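Local atomic coordinates of GCN5-related N-acetyltransferase (Anabaena variabilis, PDB entry 2OZG), a protein that binds coenzyme A in a GNAT fold and probably transfers acetyl groups to amines, perhaps including those of aminoglycosides. Residues Ala83-Ala88 and Ile98-His103; Arg51-Glu56 and Asp94-Ala99; Phe218-Thr223 and Ser254-Val259. All coordinates share one frame; numbering follows the deposited sequence. Where two conformers were deposited one is given.

Contact 1: Ala83-Ala88 and Ile98-His103; sequences AAVGIA and IALIQH. With COA (coenzyme A), chain C.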
loop_
_atom_site.group_PDB
_atom_site.type_symbol
_atom_site.label_atom_id
_atom_site.label_comp_id
_atom_site.label_asym_id
_atom_site.label_seq_id
_atom_site.Cartn_x
_atom_site.Cartn_y
_atom_site.Cartn_z
ATOM N N ALA A 83 26.331 -10.610 21.504
ATOM C CA ALA A 83 25.596 -9.497 21.027
ATOM C C ALA A 83 26.483 -8.487 20.238
ATOM O O ALA A 83 27.727 -8.442 20.349
ATOM C CB ALA A 83 24.910 -8.804 22.212
ATOM N N ALA A 84 25.796 -7.634 19.494
ATOM C CA ALA A 84 26.412 -6.519 18.753
ATOM C C ALA A 84 27.695 -6.856 17.972
ATOM O O ALA A 84 28.722 -6.205 18.151
ATOM C CB ALA A 84 26.653 -5.362 19.700
ATOM N N VAL A 85 27.630 -7.873 17.121
ATOM C CA VAL A 85 28.774 -8.227 16.317
ATOM C C VAL A 85 28.832 -7.250 15.158
ATOM O O VAL A 85 27.901 -7.167 14.369
ATOM C CB VAL A 85 28.642 -9.652 15.732
ATOM C CG1 VAL A 85 29.822 -9.961 14.843
ATOM C CG2 VAL A 85 28.531 -10.661 16.842
ATOM N N GLY A 86 29.919 -6.512 15.063
ATOM C CA GLY A 86 30.091 -5.570 13.974
ATOM C C GLY A 86 31.526 -5.423 13.532
ATOM O O GLY A 86 32.443 -5.323 14.362
ATOM N N ILE A 87 31.712 -5.393 12.219
ATOM C CA ILE A 87 33.002 -5.104 11.569
ATOM C C ILE A 87 32.791 -3.852 10.741
ATOM O O ILE A 87 31.885 -3.804 9.958
ATOM C CB ILE A 87 33.424 -6.249 10.624
ATOM C CG1 ILE A 87 33.430 -7.576 11.368
ATOM C CG2 ILE A 87 34.776 -6.001 10.006
ATOM C CD1 ILE A 87 34.532 -7.684 12.493
ATOM N N ALA A 88 33.638 -2.854 10.916
ATOM C CA ALA A 88 33.543 -1.607 10.164
ATOM C C ALA A 88 33.592 -1.961 8.692
ATOM O O ALA A 88 34.377 -2.805 8.255
ATOM C CB ALA A 88 34.706 -0.668 10.573
ATOM N N ILE A 98 34.835 -13.888 11.160
ATOM C CA ILE A 98 34.994 -15.265 11.559
ATOM C C ILE A 98 36.182 -15.332 12.531
ATOM O O ILE A 98 36.117 -16.014 13.541
ATOM C CB ILE A 98 35.100 -16.216 10.335
ATOM C CG1 ILE A 98 35.177 -17.661 10.789
ATOM C CG2 ILE A 98 36.282 -15.884 9.455
ATOM C CD1 ILE A 98 33.977 -18.122 11.578
ATOM N N ALA A 99 37.238 -14.563 12.291
ATOM C CA ALA A 99 38.335 -14.571 13.248
ATOM C C ALA A 99 37.786 -14.173 14.617
ATOM O O ALA A 99 38.003 -14.846 15.605
ATOM C CB ALA A 99 39.469 -13.642 12.802
ATOM N N LEU A 100 37.029 -13.083 14.662
ATOM C CA LEU A 100 36.450 -12.613 15.921
ATOM C C LEU A 100 35.634 -13.706 16.636
ATOM O O LEU A 100 35.805 -13.995 17.844
ATOM C CB LEU A 100 35.558 -11.384 15.634
ATOM C CG LEU A 100 34.792 -10.750 16.802
ATOM C CD1 LEU A 100 35.686 -10.298 17.982
ATOM C CD2 LEU A 100 33.997 -9.594 16.274
ATOM N N ILE A 101 34.751 -14.342 15.889
ATOM C CA ILE A 101 33.880 -15.369 16.468
ATOM C C ILE A 101 34.626 -16.596 16.994
ATOM O O ILE A 101 34.320 -17.148 18.059
ATOM C CB ILE A 101 32.770 -15.783 15.465
ATOM C CG1 ILE A 101 31.883 -14.581 15.096
ATOM C CG2 ILE A 101 31.910 -16.960 16.084
ATOM C CD1 ILE A 101 31.230 -13.855 16.284
ATOM N N GLN A 102 35.635 -16.996 16.278
ATOM C CA GLN A 102 36.460 -18.101 16.702
ATOM C C GLN A 102 37.220 -17.772 17.991
ATOM O O GLN A 102 37.252 -18.566 18.903
ATOM C CB GLN A 102 37.422 -18.436 15.563
ATOM C CG GLN A 102 36.705 -18.985 14.321
ATOM C CD GLN A 102 37.700 -19.307 13.169
ATOM O OE1 GLN A 102 38.705 -18.606 12.988
ATOM N NE2 GLN A 102 37.380 -20.335 12.365
ATOM N N HIS A 103 37.854 -16.603 18.049
ATOM C CA HIS A 103 38.511 -16.156 19.275
ATOM C C HIS A 103 37.566 -16.109 20.434
ATOM O O HIS A 103 37.913 -16.538 21.505
ATOM C CB HIS A 103 39.191 -14.777 19.103
ATOM C CG HIS A 103 40.530 -14.846 18.435
ATOM N ND1 HIS A 103 40.803 -14.234 17.226
ATOM C CD2 HIS A 103 41.688 -15.452 18.818
ATOM C CE1 HIS A 103 42.067 -14.447 16.897
ATOM N NE2 HIS A 103 42.623 -15.186 17.842
HETATM N N1A COA C . 25.684 -12.285 4.414
HETATM C C2A COA C . 26.025 -13.586 4.329
HETATM N N3A COA C . 27.241 -14.034 4.699
HETATM C C4A COA C . 28.160 -13.154 5.165
HETATM C C5A COA C . 27.858 -11.798 5.259
HETATM C C6A COA C . 26.573 -11.374 4.866
HETATM N N6A COA C . 26.166 -10.087 4.919
HETATM N N7A COA C . 28.973 -11.199 5.742
HETATM C C8A COA C . 29.925 -12.147 5.934
HETATM N N9A COA C . 29.412 -13.337 5.580
HETATM C C1B COA C . 30.044 -14.690 5.604
HETATM C C2B COA C . 30.976 -14.904 4.413
HETATM O O2B COA C . 30.276 -15.373 3.237
HETATM C C3B COA C . 32.012 -15.869 4.976
HETATM O O3B COA C . 31.755 -17.233 4.618
HETATM P P3B COA C . 32.567 -17.929 3.386
HETATM O O7A COA C . 33.932 -18.234 3.980
HETATM O O8A COA C . 31.685 -19.116 3.015
HETATM O O9A COA C . 32.663 -16.870 2.294
HETATM C C4B COA C . 31.983 -15.688 6.491
HETATM O O4B COA C . 30.820 -14.907 6.795
HETATM C C5B COA C . 33.242 -14.997 7.019
HETATM O O5B COA C . 33.287 -13.659 6.501
HETATM P P1A COA C . 34.076 -12.433 7.228
HETATM O O1A COA C . 34.719 -12.928 8.503
HETATM O O2A COA C . 34.959 -11.770 6.170
HETATM O O3A COA C . 32.845 -11.403 7.545
HETATM P P2A COA C . 32.976 -9.769 7.569
HETATM O O4A COA C . 34.295 -9.456 8.282
HETATM O O5A COA C . 32.797 -9.267 6.138
HETATM O O6A COA C . 31.671 -9.338 8.507
HETATM C CBP COA C . 29.470 -8.157 9.122
HETATM C CCP COA C . 30.760 -8.220 8.275
HETATM C CDP COA C . 29.827 -8.775 10.472
HETATM C CEP COA C . 28.501 -9.141 8.471
HETATM C CAP COA C . 28.991 -6.639 9.242
HETATM O OAP COA C . 29.327 -6.031 10.535
HETATM C C9P COA C . 27.547 -6.165 8.918
HETATM O O9P COA C . 27.133 -5.932 7.658
HETATM N N8P COA C . 26.625 -5.841 9.847
HETATM C C7P COA C . 26.532 -5.882 11.307
HETATM C C6P COA C . 25.306 -6.763 11.494
HETATM C C5P COA C . 25.712 -8.185 11.854
HETATM O O5P COA C . 26.570 -8.783 11.209
HETATM N N4P COA C . 25.072 -8.760 12.883
HETATM C C3P COA C . 25.278 -10.116 13.383
HETATM C C2P COA C . 24.418 -10.222 14.623
HETATM S S1P COA C . 25.101 -9.188 15.984
#
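V85 packs against helix 98-103 immediately after an irregular step in its own strand: at A84 the backbone takes left-handed angles, phi 45° and psi 54°, where a regular strand would be extended. A distortion here is consistent with the bulge of the central GNAT strand, and it lies where strand 75-87, helix 96-110 and strand 115-118 form a beta-alpha-beta unit. Strand and helix run roughly antiparallel, their short axes 10.0 Å apart at the closest, and the joint between them is wholly apolar. V85 straddles two helix residues with its methyls. CG1 of V85, anti to the backbone N (chi1 177°), meets CD2 of L100 at 4.4 Å, while CG2 of V85 comes to 4.2 Å from CD1 of I101. I87 adds the tip of its longer branch, CD1, to the same L100 methyl, CD2, at 4.3 Å. L63 of strand 58-72 also touches V85, L100 and I101, closing the core around them. One main-chain N-H from each segment is turned to coenzyme A. The strand offers I87 N to the pantetheine hydroxyl OAP at 3.0 Å in a nearly straight hydrogen bond, and the helix offers I98 N to the pyrophosphate oxygen O1A at 2.8 Å. At the irregular step the thiol sulfur S1P lies 3.1 Å from V85 N.

Contact 2: Arg51-Glu56 and Asp94-Ala99; sequences RVIYRE and DGAAIA. With COA (coenzyme A), chain C.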
loop_
_atom_site.group_PDB
_atom_site.type_symbol
_atom_site.label_atom_id
_atom_site.label_comp_id
_atom_site.label_asym_id
_atom_site.label_seq_id
_atom_site.Cartn_x
_atom_site.Cartn_y
_atom_site.Cartn_z
ATOM N N ARG A 51 34.530 -6.936 23.507
ATOM C CA ARG A 51 35.754 -7.491 22.956
ATOM C C ARG A 51 35.979 -6.769 21.661
ATOM O O ARG A 51 35.019 -6.380 20.962
ATOM C CB ARG A 51 35.582 -8.980 22.609
ATOM C CG ARG A 51 35.266 -9.831 23.777
ATOM C CD ARG A 51 36.426 -9.790 24.759
ATOM N NE ARG A 51 36.140 -10.583 25.941
ATOM C CZ ARG A 51 35.574 -10.119 27.037
ATOM N NH1 ARG A 51 35.227 -8.846 27.184
ATOM N NH2 ARG A 51 35.364 -10.952 28.014
ATOM N N VAL A 52 37.248 -6.672 21.312
ATOM C CA VAL A 52 37.669 -5.941 20.114
ATOM C C VAL A 52 38.547 -6.779 19.242
ATOM O O VAL A 52 39.335 -7.535 19.745
ATOM C CB VAL A 52 38.494 -4.669 20.551
ATOM C CG1 VAL A 52 39.235 -4.061 19.381
ATOM C CG2 VAL A 52 37.550 -3.636 21.198
ATOM N N ILE A 53 38.413 -6.645 17.924
ATOM C CA ILE A 53 39.372 -7.250 16.990
ATOM C C ILE A 53 40.114 -6.133 16.253
ATOM O O ILE A 53 39.504 -5.144 15.822
ATOM C CB ILE A 53 38.711 -8.263 16.010
ATOM C CG1 ILE A 53 39.756 -8.991 15.185
ATOM C CG2 ILE A 53 37.713 -7.616 15.099
ATOM C CD1 ILE A 53 39.149 -9.954 14.223
ATOM N N TYR A 54 41.438 -6.268 16.170
ATOM C CA TYR A 54 42.269 -5.310 15.479
ATOM C C TYR A 54 42.777 -5.912 14.204
ATOM O O TYR A 54 43.008 -7.097 14.153
ATOM C CB TYR A 54 43.519 -4.966 16.289
ATOM C CG TYR A 54 43.306 -4.057 17.478
ATOM C CD1 TYR A 54 42.903 -4.557 18.705
ATOM C CD2 TYR A 54 43.550 -2.689 17.376
ATOM C CE1 TYR A 54 42.726 -3.704 19.793
ATOM C CE2 TYR A 54 43.366 -1.843 18.444
ATOM C CZ TYR A 54 42.956 -2.349 19.650
ATOM O OH TYR A 54 42.776 -1.478 20.702
ATOM N N ARG A 55 42.962 -5.074 13.192
ATOM C CA ARG A 55 43.591 -5.476 11.939
ATOM C C ARG A 55 44.768 -4.522 11.854
ATOM O O ARG A 55 44.599 -3.302 11.692
ATOM C CB ARG A 55 42.669 -5.312 10.743
ATOM C CG ARG A 55 43.240 -5.932 9.474
ATOM C CD ARG A 55 42.352 -5.646 8.267
ATOM N NE ARG A 55 42.955 -6.125 7.024
ATOM C CZ ARG A 55 43.941 -5.500 6.371
ATOM N NH1 ARG A 55 44.480 -4.368 6.842
ATOM N NH2 ARG A 55 44.422 -6.032 5.248
ATOM N N GLU A 56 45.959 -5.078 11.997
ATOM C CA GLU A 56 47.141 -4.276 12.083
ATOM C C GLU A 56 46.927 -3.431 13.349
ATOM O O GLU A 56 46.518 -3.971 14.370
ATOM C CB GLU A 56 47.385 -3.492 10.776
ATOM C CG GLU A 56 47.230 -4.371 9.493
ATOM C CD GLU A 56 47.997 -5.740 9.547
ATOM O OE1 GLU A 56 49.031 -5.839 10.258
ATOM O OE2 GLU A 56 47.561 -6.717 8.867
ATOM N N ASP A 94 37.089 -9.884 4.543
ATOM C CA ASP A 94 38.486 -10.226 4.753
ATOM C C ASP A 94 38.679 -11.227 5.899
ATOM O O ASP A 94 39.764 -11.400 6.368
ATOM C CB ASP A 94 39.248 -8.931 5.048
ATOM C CG ASP A 94 40.737 -9.024 4.729
ATOM O OD1 ASP A 94 41.085 -9.688 3.735
ATOM O OD2 ASP A 94 41.555 -8.410 5.463
ATOM N N GLY A 95 37.630 -11.876 6.366
ATOM C CA GLY A 95 37.780 -12.878 7.421
ATOM C C GLY A 95 37.853 -12.319 8.838
ATOM O O GLY A 95 38.146 -13.048 9.803
ATOM N N ALA A 96 37.548 -11.031 8.994
ATOM C CA ALA A 96 37.657 -10.427 10.331
ATOM C C ALA A 96 36.542 -10.947 11.239
ATOM O O ALA A 96 36.799 -11.221 12.396
ATOM C CB ALA A 96 37.647 -8.933 10.264
ATOM N N ALA A 97 35.317 -11.073 10.721
ATOM C CA ALA A 97 34.216 -11.554 11.577
ATOM C C ALA A 97 34.390 -13.004 12.041
ATOM O O ALA A 97 34.103 -13.323 13.185
ATOM C CB ALA A 97 32.792 -11.338 10.918
ATOM N N ILE A 98 34.835 -13.888 11.160
ATOM C CA ILE A 98 34.994 -15.265 11.559
ATOM C C ILE A 98 36.182 -15.332 12.531
ATOM O O ILE A 98 36.117 -16.014 13.541
ATOM C CB ILE A 98 35.100 -16.216 10.335
ATOM C CG1 ILE A 98 35.177 -17.661 10.789
ATOM C CG2 ILE A 98 36.282 -15.884 9.455
ATOM C CD1 ILE A 98 33.977 -18.122 11.578
ATOM N N ALA A 99 37.238 -14.563 12.291
ATOM C CA ALA A 99 38.335 -14.571 13.248
ATOM C C ALA A 99 37.786 -14.173 14.617
ATOM O O ALA A 99 38.003 -14.846 15.605
ATOM C CB ALA A 99 39.469 -13.642 12.802
HETATM N N1A COA C . 25.684 -12.285 4.414
HETATM C C2A COA C . 26.025 -13.586 4.329
HETATM N N3A COA C . 27.241 -14.034 4.699
HETATM C C4A COA C . 28.160 -13.154 5.165
HETATM C C5A COA C . 27.858 -11.798 5.259
HETATM C C6A COA C . 26.573 -11.374 4.866
HETATM N N6A COA C . 26.166 -10.087 4.919
HETATM N N7A COA C . 28.973 -11.199 5.742
HETATM C C8A COA C . 29.925 -12.147 5.934
HETATM N N9A COA C . 29.412 -13.337 5.580
HETATM C C1B COA C . 30.044 -14.690 5.604
HETATM C C2B COA C . 30.976 -14.904 4.413
HETATM O O2B COA C . 30.276 -15.373 3.237
HETATM C C3B COA C . 32.012 -15.869 4.976
HETATM O O3B COA C . 31.755 -17.233 4.618
HETATM P P3B COA C . 32.567 -17.929 3.386
HETATM O O7A COA C . 33.932 -18.234 3.980
HETATM O O8A COA C . 31.685 -19.116 3.015
HETATM O O9A COA C . 32.663 -16.870 2.294
HETATM C C4B COA C . 31.983 -15.688 6.491
HETATM O O4B COA C . 30.820 -14.907 6.795
HETATM C C5B COA C . 33.242 -14.997 7.019
HETATM O O5B COA C . 33.287 -13.659 6.501
HETATM P P1A COA C . 34.076 -12.433 7.228
HETATM O O1A COA C . 34.719 -12.928 8.503
HETATM O O2A COA C . 34.959 -11.770 6.170
HETATM O O3A COA C . 32.845 -11.403 7.545
HETATM P P2A COA C . 32.976 -9.769 7.569
HETATM O O4A COA C . 34.295 -9.456 8.282
HETATM O O5A COA C . 32.797 -9.267 6.138
HETATM O O6A COA C . 31.671 -9.338 8.507
HETATM C CBP COA C . 29.470 -8.157 9.122
HETATM C CCP COA C . 30.760 -8.220 8.275
HETATM C CDP COA C . 29.827 -8.775 10.472
HETATM C CEP COA C . 28.501 -9.141 8.471
HETATM C CAP COA C . 28.991 -6.639 9.242
HETATM O OAP COA C . 29.327 -6.031 10.535
HETATM C C9P COA C . 27.547 -6.165 8.918
HETATM O O9P COA C . 27.133 -5.932 7.658
HETATM N N8P COA C . 26.625 -5.841 9.847
HETATM C C7P COA C . 26.532 -5.882 11.307
HETATM C C6P COA C . 25.306 -6.763 11.494
HETATM C C5P COA C . 25.712 -8.185 11.854
HETATM O O5P COA C . 26.570 -8.783 11.209
HETATM N N4P COA C . 25.072 -8.760 12.883
HETATM C C3P COA C . 25.278 -10.116 13.383
HETATM C C2P COA C . 24.418 -10.222 14.623
HETATM S S1P COA C . 25.101 -9.188 15.984
#
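I53 runs straight out from its strand toward the helix, with CG1 anti to the backbone N (chi1 -173°) and CD1 continuing that line (chi2 -179°), and R55 follows two residues on with its chain extended from CG to NE. These shapes give two kinds of touch. CD1 of I53 pushes onto the first turn of helix 96-110, 3.2 Å from A96 O, a snug fit, and 4.0 Å from CB of A99; I87 and F10 also pack against I53 and A96. R55 bonds D94 from the edge of its guanidinium: NE, with D94 OD2 close to the guanidinium plane, makes a salt-bridge hydrogen bond of 3.1 Å at 164°. The side chains cross at about a right angle. The same OD2 is also held by R9 in a second salt bridge, so two arginines grip one carboxylate oxygen just before the helix. G95, the N-cap, takes backbone angles at which a CB would press on the carbonyl O of D94, which calls for glycine. Its N donates to O2A of coenzyme A at 2.7 Å, and A97 N donates to O4A at 3.1 Å, while CB of A97 lies only 3.3 Å from O6A. G95 and A97 fit the glycine and small-residue positions of the R-x-x-G-x-G/A signature, the pyrophosphate loop of GNAT enzymes. The diphosphate is thus met here by main-chain N-H groups at a helix start, where the helix dipole should favour an anion, and the arginines on D94 are likely to temper the negative charge that this carboxylate brings close to the phosphates.

Contact 3: Phe218-Thr223 and Ser254-Val259; sequences FTQERT and SQIDKV. With COA (coenzyme A), chain B.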
loop_
_atom_site.group_PDB
_atom_site.type_symbol
_atom_site.label_atom_id
_atom_site.label_comp_id
_atom_site.label_asym_id
_atom_site.label_seq_id
_atom_site.Cartn_x
_atom_site.Cartn_y
_atom_site.Cartn_z
ATOM N N PHE A 218 4.889 -3.065 29.005
ATOM C CA PHE A 218 4.537 -2.601 27.698
ATOM C C PHE A 218 4.741 -1.135 27.458
ATOM O O PHE A 218 4.971 -0.331 28.385
ATOM C CB PHE A 218 3.109 -3.067 27.403
ATOM C CG PHE A 218 2.022 -2.323 28.194
ATOM C CD1 PHE A 218 1.508 -1.124 27.712
ATOM C CD2 PHE A 218 1.531 -2.816 29.396
ATOM C CE1 PHE A 218 0.556 -0.402 28.421
ATOM C CE2 PHE A 218 0.521 -2.118 30.080
ATOM C CZ PHE A 218 0.042 -0.912 29.565
ATOM N N THR A 219 4.706 -0.784 26.185
ATOM C CA THR A 219 4.741 0.602 25.736
ATOM C C THR A 219 3.543 0.797 24.793
ATOM O O THR A 219 2.911 -0.177 24.354
ATOM C CB THR A 219 6.041 0.978 24.953
ATOM O OG1 THR A 219 6.197 0.107 23.836
ATOM C CG2 THR A 219 7.277 0.907 25.832
ATOM N N GLN A 220 3.188 2.038 24.526
ATOM C CA GLN A 220 2.091 2.319 23.634
ATOM C C GLN A 220 2.605 3.413 22.739
ATOM O O GLN A 220 3.377 4.252 23.191
ATOM C CB GLN A 220 0.915 2.938 24.391
ATOM C CG GLN A 220 0.451 2.230 25.617
ATOM C CD GLN A 220 -0.774 2.922 26.162
ATOM O OE1 GLN A 220 -0.750 4.140 26.474
ATOM N NE2 GLN A 220 -1.857 2.186 26.235
ATOM N N GLU A 221 2.065 3.497 21.536
ATOM C CA GLU A 221 2.423 4.583 20.634
ATOM C C GLU A 221 1.371 4.715 19.585
ATOM O O GLU A 221 0.609 3.790 19.353
ATOM C CB GLU A 221 3.782 4.329 19.959
ATOM C CG GLU A 221 3.902 2.970 19.307
ATOM C CD GLU A 221 5.278 2.732 18.663
ATOM O OE1 GLU A 221 5.692 3.592 17.867
ATOM O OE2 GLU A 221 5.921 1.690 18.965
ATOM N N ARG A 222 1.352 5.884 18.944
ATOM C CA ARG A 222 0.494 6.158 17.804
ATOM C C ARG A 222 1.391 6.228 16.585
ATOM O O ARG A 222 2.395 6.937 16.607
ATOM C CB ARG A 222 -0.210 7.485 17.938
ATOM C CG ARG A 222 -1.204 7.465 19.042
ATOM C CD ARG A 222 -2.125 8.697 18.978
ATOM N NE ARG A 222 -3.113 8.585 20.039
ATOM C CZ ARG A 222 -4.195 7.813 19.984
ATOM N NH1 ARG A 222 -4.485 7.106 18.894
ATOM N NH2 ARG A 222 -5.005 7.748 21.020
ATOM N N THR A 223 1.029 5.496 15.535
ATOM C CA THR A 223 1.805 5.465 14.292
ATOM C C THR A 223 0.946 6.023 13.159
ATOM O O THR A 223 -0.110 6.622 13.424
ATOM C CB THR A 223 2.239 4.019 13.976
ATOM O OG1 THR A 223 1.122 3.266 13.474
ATOM C CG2 THR A 223 2.826 3.349 15.243
ATOM N N SER A 254 -10.838 0.614 23.217
ATOM C CA SER A 254 -11.285 1.906 22.735
ATOM C C SER A 254 -10.131 2.851 22.434
ATOM O O SER A 254 -10.379 3.830 21.733
ATOM C CB SER A 254 -12.203 2.568 23.718
ATOM O OG SER A 254 -11.473 2.887 24.907
ATOM N N GLN A 255 -8.951 2.577 23.054
ATOM C CA GLN A 255 -7.728 3.410 22.952
ATOM C C GLN A 255 -6.623 2.879 22.032
ATOM O O GLN A 255 -5.766 3.639 21.589
ATOM C CB GLN A 255 -7.080 3.759 24.358
ATOM C CG GLN A 255 -6.665 2.644 25.401
ATOM C CD GLN A 255 -5.369 2.989 26.269
ATOM O OE1 GLN A 255 -4.312 3.405 25.731
ATOM N NE2 GLN A 255 -5.447 2.757 27.601
ATOM N N ILE A 256 -6.644 1.577 21.785
ATOM C CA ILE A 256 -5.567 0.863 21.086
ATOM C C ILE A 256 -6.135 -0.004 19.961
ATOM O O ILE A 256 -6.888 -0.877 20.216
ATOM C CB ILE A 256 -4.864 -0.049 22.075
ATOM C CG1 ILE A 256 -4.193 0.754 23.207
ATOM C CG2 ILE A 256 -3.835 -0.968 21.394
ATOM C CD1 ILE A 256 -3.137 1.739 22.676
ATOM N N ASP A 257 -5.665 0.184 18.738
ATOM C CA ASP A 257 -6.106 -0.630 17.592
ATOM C C ASP A 257 -5.510 -2.054 17.547
ATOM O O ASP A 257 -6.205 -3.014 17.261
ATOM C CB ASP A 257 -5.678 0.057 16.292
ATOM C CG ASP A 257 -6.283 1.454 16.142
ATOM O OD1 ASP A 257 -7.471 1.595 16.466
ATOM O OD2 ASP A 257 -5.549 2.386 15.738
ATOM N N LYS A 258 -4.227 -2.174 17.846
ATOM C CA LYS A 258 -3.507 -3.448 17.729
ATOM C C LYS A 258 -2.592 -3.688 18.907
ATOM O O LYS A 258 -1.989 -2.732 19.421
ATOM C CB LYS A 258 -2.673 -3.321 16.443
ATOM C CG LYS A 258 -1.883 -4.454 16.033
ATOM C CD LYS A 258 -1.255 -4.229 14.630
ATOM C CE LYS A 258 -2.278 -4.402 13.502
ATOM N NZ LYS A 258 -1.604 -4.494 12.164
ATOM N N VAL A 259 -2.473 -4.953 19.318
ATOM C CA VAL A 259 -1.568 -5.340 20.376
ATOM C C VAL A 259 -0.593 -6.375 19.821
ATOM O O VAL A 259 -0.987 -7.285 19.035
ATOM C CB VAL A 259 -2.280 -6.004 21.575
ATOM C CG1 VAL A 259 -1.246 -6.489 22.599
ATOM C CG2 VAL A 259 -3.267 -5.060 22.234
HETATM N N1A COA B . -16.214 -0.122 23.816
HETATM C C2A COA B . -17.552 -0.228 23.926
HETATM N N3A COA B . -18.188 -0.080 25.106
HETATM C C4A COA B . -17.464 0.175 26.224
HETATM C C5A COA B . -16.078 0.281 26.161
HETATM C C6A COA B . -15.455 0.124 24.906
HETATM N N6A COA B . -14.120 0.212 24.722
HETATM N N7A COA B . -15.662 0.525 27.427
HETATM C C8A COA B . -16.750 0.565 28.237
HETATM N N9A COA B . -17.844 0.353 27.487
HETATM C C1B COA B . -19.280 0.301 27.893
HETATM C C2B COA B . -19.642 -1.038 28.535
HETATM O O2B COA B . -19.995 -2.045 27.558
HETATM C C3B COA B . -20.758 -0.650 29.496
HETATM O O3B COA B . -22.066 -0.909 28.965
HETATM P P3B COA B . -22.883 -2.249 29.408
HETATM O O7A COA B . -23.402 -1.913 30.797
HETATM O O8A COA B . -23.915 -2.409 28.297
HETATM O O9A COA B . -21.855 -3.373 29.456
HETATM C C4B COA B . -20.573 0.837 29.786
HETATM O O4B COA B . -19.617 1.330 28.840
HETATM C C5B COA B . -20.090 1.095 31.215
HETATM O O5B COA B . -18.777 0.535 31.368
HETATM P P1A COA B . -17.691 1.060 32.464
HETATM O O1A COA B . -18.280 2.206 33.253
HETATM O O2A COA B . -17.180 -0.166 33.220
HETATM O O3A COA B . -16.478 1.570 31.493
HETATM P P2A COA B . -14.886 1.518 31.879
HETATM O O4A COA B . -14.785 1.958 33.342
HETATM O O5A COA B . -14.364 0.130 31.510
HETATM O O6A COA B . -14.250 2.670 30.861
HETATM C CBP COA B . -12.734 3.651 29.030
HETATM C CCP COA B . -13.002 2.579 30.108
HETATM C CDP COA B . -13.398 4.929 29.538
HETATM C CEP COA B . -13.551 3.226 27.814
HETATM C CAP COA B . -11.158 3.811 28.826
HETATM O OAP COA B . -10.609 4.997 29.494
HETATM C C9P COA B . -10.460 3.750 27.438
HETATM O O9P COA B . -10.167 2.584 26.833
HETATM N N8P COA B . -9.992 4.825 26.773
HETATM C C7P COA B . -10.016 6.278 26.957
HETATM C C6P COA B . -10.689 6.721 25.668
HETATM C C5P COA B . -12.156 7.043 25.908
HETATM O O5P COA B . -12.886 6.268 26.522
HETATM N N4P COA B . -12.621 8.192 25.395
HETATM C C3P COA B . -13.992 8.688 25.479
HETATM C C2P COA B . -13.956 10.071 24.866
HETATM S S1P COA B . -13.043 11.245 25.950
HETATM O O HOH W 1 -6.863 5.000 19.085
#
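Q220 and I256 face each other with their CA atoms 8.2 Å apart, the first on the extended strand 218-222, the second in the irregular backbone that leads into strand 258-259. The two segments do not pair directly: each bonds through its backbone to strand 227-236. The side chain of Q220 bridges the distance. CG of Q220, beside the backbone N (chi1 -51°), sits at the edge of the F218 ring, and the extended chain beyond it brings Q220 NE2 to 3.8 Å from CD1 of I256. The end of Q255 also lies next to this amide, though its own orientation is doubtful. Two residues on, R222 works through a water. Its NH1 donates to the water at 3.2 Å, in the plane of the guanidinium, and the water in turn donates to Q255 O at 3.1 Å, a carbonyl that S227 OG also holds. R222 NH2 bonds F31 O of the second subunit, whose V32 packs on Q220, R222 and I256. Shortening Q220 to an alanine would probably uncover CD1 of I256 and open a gap against V32 of the second subunit. The coenzyme A beside S254 and Q255 is hydrogen-bonded by the second subunit. This is therefore an interface patch of the second GNAT domain, set at the rim of a neighbour's cofactor pocket, in keeping with the oligomeric, tandem-GNAT build of Eis-like acetyltransferases.

Overall arrangement
Contacts 1 and 2 are neighbours, their centres 7 Å apart, and both use helix 96-110: strand 75-87 packs on it in contact 1 and strand 50-55 in contact 2. They share I98 and A99, touch through I53 and I87, and bind the same coenzyme A within the first GNAT range. Along the chain strand 50-55 comes first, then strand 75-87, and the helix closes both contacts. Contact 3 follows later, in the second GNAT range, with its centre about 37 Å from that of contact 1 and 43 Å from that of contact 2. It faces another subunit, so one chain holds its own cofactor at one place and borders a neighbour's at another.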